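Local coordinates for probable fatty acyl-CoA transferase Rv3272 (Mycobacterium tuberculosis, PDB 5YX6), which belongs to the family III CoA transferases, binds fatty acyl-CoAs of varying chain length, palmitoyl-CoA most tightly, and probably acts in fatty acid metabolism, at the interface of chains A and B. Residues are numbered along the deposited sequence; one frame, centred on the assembly and turned at random. Chains: chain A/B, Uncharacterized protein Rv3272.

Contact 1: the interface of chains A and B. Residues chain A 251, 264, 328; chain B 143-145, 147-148.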
loop_
_atom_site.group_PDB
_atom_site.type_symbol
_atom_site.label_atom_id
_atom_site.label_comp_id
_atom_site.label_asym_id
_atom_site.label_seq_id
_atom_site.Cartn_x
_atom_site.Cartn_y
_atom_site.Cartn_z
ATOM N N SER A 251 12.599 8.189 -18.406
ATOM C CA SER A 251 12.174 7.899 -17.040
ATOM C C SER A 251 12.540 6.455 -16.711
ATOM O O SER A 251 11.742 5.536 -16.898
ATOM C CB SER A 251 10.668 8.130 -16.872
ATOM O OG SER A 251 10.303 8.215 -15.505
ATOM N N SER A 264 14.058 10.960 -14.082
ATOM C CA SER A 264 12.776 11.203 -14.732
ATOM C C SER A 264 12.698 12.650 -15.215
ATOM O O SER A 264 12.577 13.579 -14.417
ATOM C CB SER A 264 11.610 10.891 -13.795
ATOM O OG SER A 264 10.392 10.925 -14.519
ATOM N N MET A 328 14.381 15.486 -11.482
ATOM C CA MET A 328 14.163 14.313 -10.646
ATOM C C MET A 328 15.187 13.214 -10.953
ATOM O O MET A 328 15.169 12.600 -12.024
ATOM C CB MET A 328 12.732 13.791 -10.818
ATOM C CG MET A 328 11.666 14.780 -10.348
ATOM S SD MET A 328 9.957 14.231 -10.577
ATOM C CE MET A 328 9.950 13.734 -12.297
ATOM N N PRO B 143 10.482 17.670 -5.564
ATOM C CA PRO B 143 9.347 16.965 -6.163
ATOM C C PRO B 143 9.790 15.562 -6.575
ATOM O O PRO B 143 10.990 15.327 -6.737
ATOM C CB PRO B 143 9.012 17.817 -7.383
ATOM C CG PRO B 143 10.342 18.348 -7.799
ATOM C CD PRO B 143 11.105 18.605 -6.517
ATOM N N GLY B 144 8.838 14.654 -6.752
ATOM C CA GLY B 144 9.150 13.285 -7.104
ATOM C C GLY B 144 7.969 12.622 -7.767
ATOM O O GLY B 144 6.858 13.129 -7.711
ATOM N N ILE B 145 8.214 11.495 -8.416
ATOM C CA ILE B 145 7.141 10.634 -8.878
ATOM C C ILE B 145 7.386 9.233 -8.328
ATOM O O ILE B 145 8.435 8.980 -7.740
ATOM C CB ILE B 145 7.042 10.593 -10.414
ATOM C CG1 ILE B 145 8.385 10.208 -11.026
ATOM C CG2 ILE B 145 6.603 11.928 -10.960
ATOM C CD1 ILE B 145 8.252 9.682 -12.430
ATOM N N LEU B 147 8.216 6.268 -9.471
ATOM C CA LEU B 147 9.392 5.527 -9.902
ATOM C C LEU B 147 10.678 5.974 -9.195
ATOM O O LEU B 147 11.485 5.145 -8.775
ATOM C CB LEU B 147 9.526 5.664 -11.417
ATOM C CG LEU B 147 10.600 4.900 -12.171
ATOM C CD1 LEU B 147 10.060 4.580 -13.556
ATOM C CD2 LEU B 147 11.858 5.719 -12.259
ATOM N N VAL B 148 10.853 7.279 -9.039
ATOM C CA VAL B 148 12.069 7.799 -8.439
ATOM C C VAL B 148 12.066 7.662 -6.920
ATOM O O VAL B 148 13.082 7.314 -6.315
ATOM C CB VAL B 148 12.278 9.287 -8.812
ATOM C CG1 VAL B 148 13.418 9.883 -8.016
ATOM C CG2 VAL B 148 12.541 9.419 -10.297
#

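Contact 2: the interface of chains A and B. Residues chain A 7-9, 368-372; chain B 188, 192, 198, 200-202.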
loop_
_atom_site.group_PDB
_atom_site.type_symbol
_atom_site.label_atom_id
_atom_site.label_comp_id
_atom_site.label_asym_id
_atom_site.label_seq_id
_atom_site.Cartn_x
_atom_site.Cartn_y
_atom_site.Cartn_z
ATOM N N ALA A 7 -4.928 14.960 23.422
ATOM C CA ALA A 7 -5.948 14.039 22.937
ATOM C C ALA A 7 -5.556 13.357 21.628
ATOM O O ALA A 7 -4.929 13.961 20.759
ATOM C CB ALA A 7 -7.262 14.772 22.764
ATOM N N LYS A 8 -5.942 12.094 21.491
ATOM C CA LYS A 8 -5.723 11.358 20.250
ATOM C C LYS A 8 -7.080 10.984 19.672
ATOM O O LYS A 8 -8.040 10.801 20.426
ATOM C CB LYS A 8 -4.875 10.109 20.491
ATOM C CG LYS A 8 -3.440 10.384 20.844
ATOM C CD LYS A 8 -2.657 9.104 20.739
ATOM C CE LYS A 8 -1.164 9.350 20.839
ATOM N NZ LYS A 8 -0.406 8.110 20.500
ATOM N N PRO A 9 -7.162 10.841 18.338
ATOM C CA PRO A 9 -8.455 10.645 17.669
ATOM C C PRO A 9 -9.328 9.530 18.250
ATOM O O PRO A 9 -10.540 9.710 18.290
ATOM C CB PRO A 9 -8.050 10.312 16.230
ATOM C CG PRO A 9 -6.751 11.030 16.044
ATOM C CD PRO A 9 -6.054 10.958 17.376
ATOM N N ARG A 368 1.477 11.365 9.573
ATOM C CA ARG A 368 1.875 12.307 10.623
ATOM C C ARG A 368 0.813 13.390 10.892
ATOM O O ARG A 368 0.076 13.779 9.990
ATOM C CB ARG A 368 3.184 12.976 10.224
ATOM C CG ARG A 368 4.172 12.036 9.532
ATOM C CD ARG A 368 5.578 12.642 9.441
ATOM N NE ARG A 368 6.274 12.729 10.719
ATOM C CZ ARG A 368 7.468 13.295 10.870
ATOM N NH1 ARG A 368 8.087 13.831 9.826
ATOM N NH2 ARG A 368 8.047 13.328 12.061
ATOM N N TYR A 369 0.750 13.882 12.128
ATOM C CA TYR A 369 -0.295 14.825 12.559
ATOM C C TYR A 369 0.322 15.935 13.404
ATOM O O TYR A 369 1.296 15.704 14.125
ATOM C CB TYR A 369 -1.406 14.111 13.355
ATOM C CG TYR A 369 -2.016 12.924 12.635
ATOM C CD1 TYR A 369 -1.382 11.685 12.645
ATOM C CD2 TYR A 369 -3.211 13.040 11.935
ATOM C CE1 TYR A 369 -1.917 10.601 11.985
ATOM C CE2 TYR A 369 -3.764 11.946 11.270
ATOM C CZ TYR A 369 -3.103 10.733 11.301
ATOM O OH TYR A 369 -3.620 9.637 10.656
ATOM N N ALA A 370 -0.224 17.143 13.320
ATOM C CA ALA A 370 0.372 18.249 14.058
ATOM C C ALA A 370 -0.033 18.275 15.533
ATOM O O ALA A 370 0.787 18.595 16.391
ATOM C CB ALA A 370 0.021 19.569 13.396
ATOM N N SER A 371 -1.275 17.912 15.837
ATOM C CA SER A 371 -1.800 18.089 17.193
ATOM C C SER A 371 -1.497 16.935 18.160
ATOM O O SER A 371 -1.782 17.033 19.356
ATOM C CB SER A 371 -3.311 18.302 17.130
ATOM O OG SER A 371 -3.975 17.062 16.929
ATOM N N PHE A 372 -0.913 15.856 17.648
ATOM C CA PHE A 372 -0.518 14.723 18.488
ATOM C C PHE A 372 0.525 13.898 17.745
ATOM O O PHE A 372 0.643 13.995 16.519
ATOM C CB PHE A 372 -1.728 13.840 18.852
ATOM C CG PHE A 372 -2.282 13.065 17.687
ATOM C CD1 PHE A 372 -3.189 13.647 16.816
ATOM C CD2 PHE A 372 -1.886 11.754 17.457
ATOM C CE1 PHE A 372 -3.684 12.942 15.734
ATOM C CE2 PHE A 372 -2.377 11.043 16.380
ATOM C CZ PHE A 372 -3.275 11.637 15.515
ATOM N N ALA B 188 -8.923 9.666 9.936
ATOM C CA ALA B 188 -8.526 9.834 11.334
ATOM C C ALA B 188 -8.738 11.274 11.796
ATOM O O ALA B 188 -9.218 11.512 12.903
ATOM C CB ALA B 188 -7.077 9.422 11.529
ATOM N N HIS B 192 -11.047 12.894 14.718
ATOM C CA HIS B 192 -10.403 13.765 15.709
ATOM C C HIS B 192 -11.214 15.042 15.941
ATOM O O HIS B 192 -11.449 15.456 17.068
ATOM C CB HIS B 192 -8.990 14.137 15.241
ATOM C CG HIS B 192 -8.082 14.617 16.331
ATOM N ND1 HIS B 192 -8.218 14.225 17.644
ATOM C CD2 HIS B 192 -6.996 15.426 16.295
ATOM C CE1 HIS B 192 -7.268 14.784 18.371
ATOM N NE2 HIS B 192 -6.512 15.519 17.576
ATOM N N VAL B 198 -10.662 19.005 17.435
ATOM C CA VAL B 198 -9.415 19.454 16.825
ATOM C C VAL B 198 -9.406 19.273 15.315
ATOM O O VAL B 198 -9.607 18.172 14.816
ATOM C CB VAL B 198 -8.195 18.702 17.409
ATOM C CG1 VAL B 198 -6.902 19.141 16.716
ATOM C CG2 VAL B 198 -8.103 18.922 18.907
ATOM N N ASP B 200 -6.980 19.281 12.324
ATOM C CA ASP B 200 -5.534 19.064 12.273
ATOM C C ASP B 200 -4.882 19.337 10.926
ATOM O O ASP B 200 -5.555 19.452 9.899
ATOM C CB ASP B 200 -5.231 17.621 12.684
ATOM C CG ASP B 200 -3.999 17.513 13.552
ATOM O OD1 ASP B 200 -3.150 18.425 13.498
ATOM O OD2 ASP B 200 -3.906 16.541 14.328
ATOM N N VAL B 201 -3.556 19.424 10.944
ATOM C CA VAL B 201 -2.768 19.410 9.719
ATOM C C VAL B 201 -2.197 18.002 9.582
ATOM O O VAL B 201 -1.586 17.471 10.506
ATOM C CB VAL B 201 -1.640 20.469 9.719
ATOM C CG1 VAL B 201 -0.858 20.417 8.408
ATOM C CG2 VAL B 201 -2.217 21.873 9.933
ATOM N N VAL B 202 -2.451 17.388 8.437
ATOM C CA VAL B 202 -2.091 16.002 8.219
ATOM C C VAL B 202 -1.013 15.933 7.148
ATOM O O VAL B 202 -1.110 16.622 6.131
ATOM C CB VAL B 202 -3.324 15.164 7.797
ATOM C CG1 VAL B 202 -2.898 13.876 7.120
ATOM C CG2 VAL B 202 -4.195 14.876 8.987
HETATM O O HOH W 1 -4.592 16.549 19.994
#

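Contact 1: the interface of chains A and B
The flat groups at this patch are peptide units rather than aromatic rings. The thioether sulphur of A:Met328 stands over one face of the peptide that joins B:Gly144 to B:Ile145, with SD 3.7 Å from B:Gly144 CA. One peptide earlier, the side-chain CG of A:Met328 packs against the carbonyl oxygen of B:Pro143. The site belongs to the homodimer of a family III CoA transferase, and illustrates how one patch of a dimer interface can rest on van der Waals packing: strand residues of chain A lie against the loop 143-145 and the start of helix 146-152 of chain B.

A:Met328 leaves its strand with CG anti to the carbonyl carbon and the next bond extended, then bends at chi3 (-51°). The bend turns the terminal methyl toward B:Ile145, which it meets at about a right angle, CE lying 4.0 Å from the branch methyl CG2. B:Ile145 has CG1 tucked over the backbone, flanked by N and the carbonyl carbon (chi1 54°), while chi2 of 160° stretches the long branch out. The tip CD1 of B:Ile145 thus presses against the paired serine hydroxyls, 3.2 Å from A:Ser264 OG and 4.0 Å from A:Ser251 OG. Packing is tight at that tip.

A:Ser251 OG and A:Ser264 OG, both anti to their own backbone N, are hydrogen-bonded to each other at 2.9 Å. This pairing within chain A gives each hydroxyl a polar partner although hydrocarbon presses on them from chain B, and it probably limits their rotation. Beyond the isoleucine, the first helical turn supplies two more branches: CG2 of B:Val148 reaches A:Ser264 CB at 3.9 Å, and CD1 of B:Leu147 touches the backbone carbonyl O of A:Ser251, also at 3.9 Å.

Contact 2: the interface of chains A and B
A small apolar centre forms where A:Tyr369 runs alongside B:Val202, their side chains parallel, with ring carbon CD2 of the tyrosine 3.6 Å from the methyl CG2. Farther along the ring, the phenol end rests on the methyl of B:Ala188, on helix 173-196. One face of the tyrosine ring is covered near its rim by CZ of A:Phe372, whose own ring carries CD of A:Pro9 on one face. The proline also lies across a face of the B:His192 imidazole, while CB of B:Val198 covers the opposite face, so the imidazole is clamped between a proline of chain A and a valine of its own chain. A:Phe372 and the imidazole meet edge-to-face, planes 74° apart.

This family III CoA transferase dimer shows how a short antiparallel β bridge, here A:Tyr369 with B:Val202, can be flanked by side-chain bonds. Next to the bridge, the amide N of A:Ala370 gives a hydrogen bond to the carbonyl O of B:Val201 at 3.1 Å, in the carbonyl plane. The carboxylate of B:Asp200 lies against the backbone of A:Ala370 and A:Ser371: B:Asp200 OD1 takes the amide N of B:Val201 on its anti lone pair at 2.8 Å, which should fix the carboxylate's rotation, and both oxygens receive weak bonds from the amide of A:Ser371.

At the rim, A:Ser371 OG is tucked over its own backbone, flanked by N and the carbonyl carbon (chi1 78°), and from there donates to B:Asp200 OD2 at 2.7 Å, approaching from above the carboxylate plane. The same OG lies at the imidazole's edge, 3.0 Å from B:His192 NE2; with the hydroxyl hydrogen given to the aspartate, a proton on NE2 would suit this pair. Water 1 lies at that edge too, bonded to NE2 and, at 2.7 Å, to the carbonyl O of A:Ala7.

Contact 1 and contact 2 have centres about 30 Å apart and share no residue, yet chain B connects them to its catalytic region. The centre of contact 1 is about 9 Å from B:Asp175, the inferred nucleophile, and helix 173-196, which bears that aspartate near its start, carries B:Ala188 and B:His192 into contact 2. The latter's centre is about 23 Å from A:Asp175. Contact 1 is largely apolar, whereas contact 2 adds β pairing and polar bonds. Because the dimer is two-fold symmetric, each has a twin, so contact 1 probably helps shape the surroundings of both active sites while contact 2 fastens the subunits farther away.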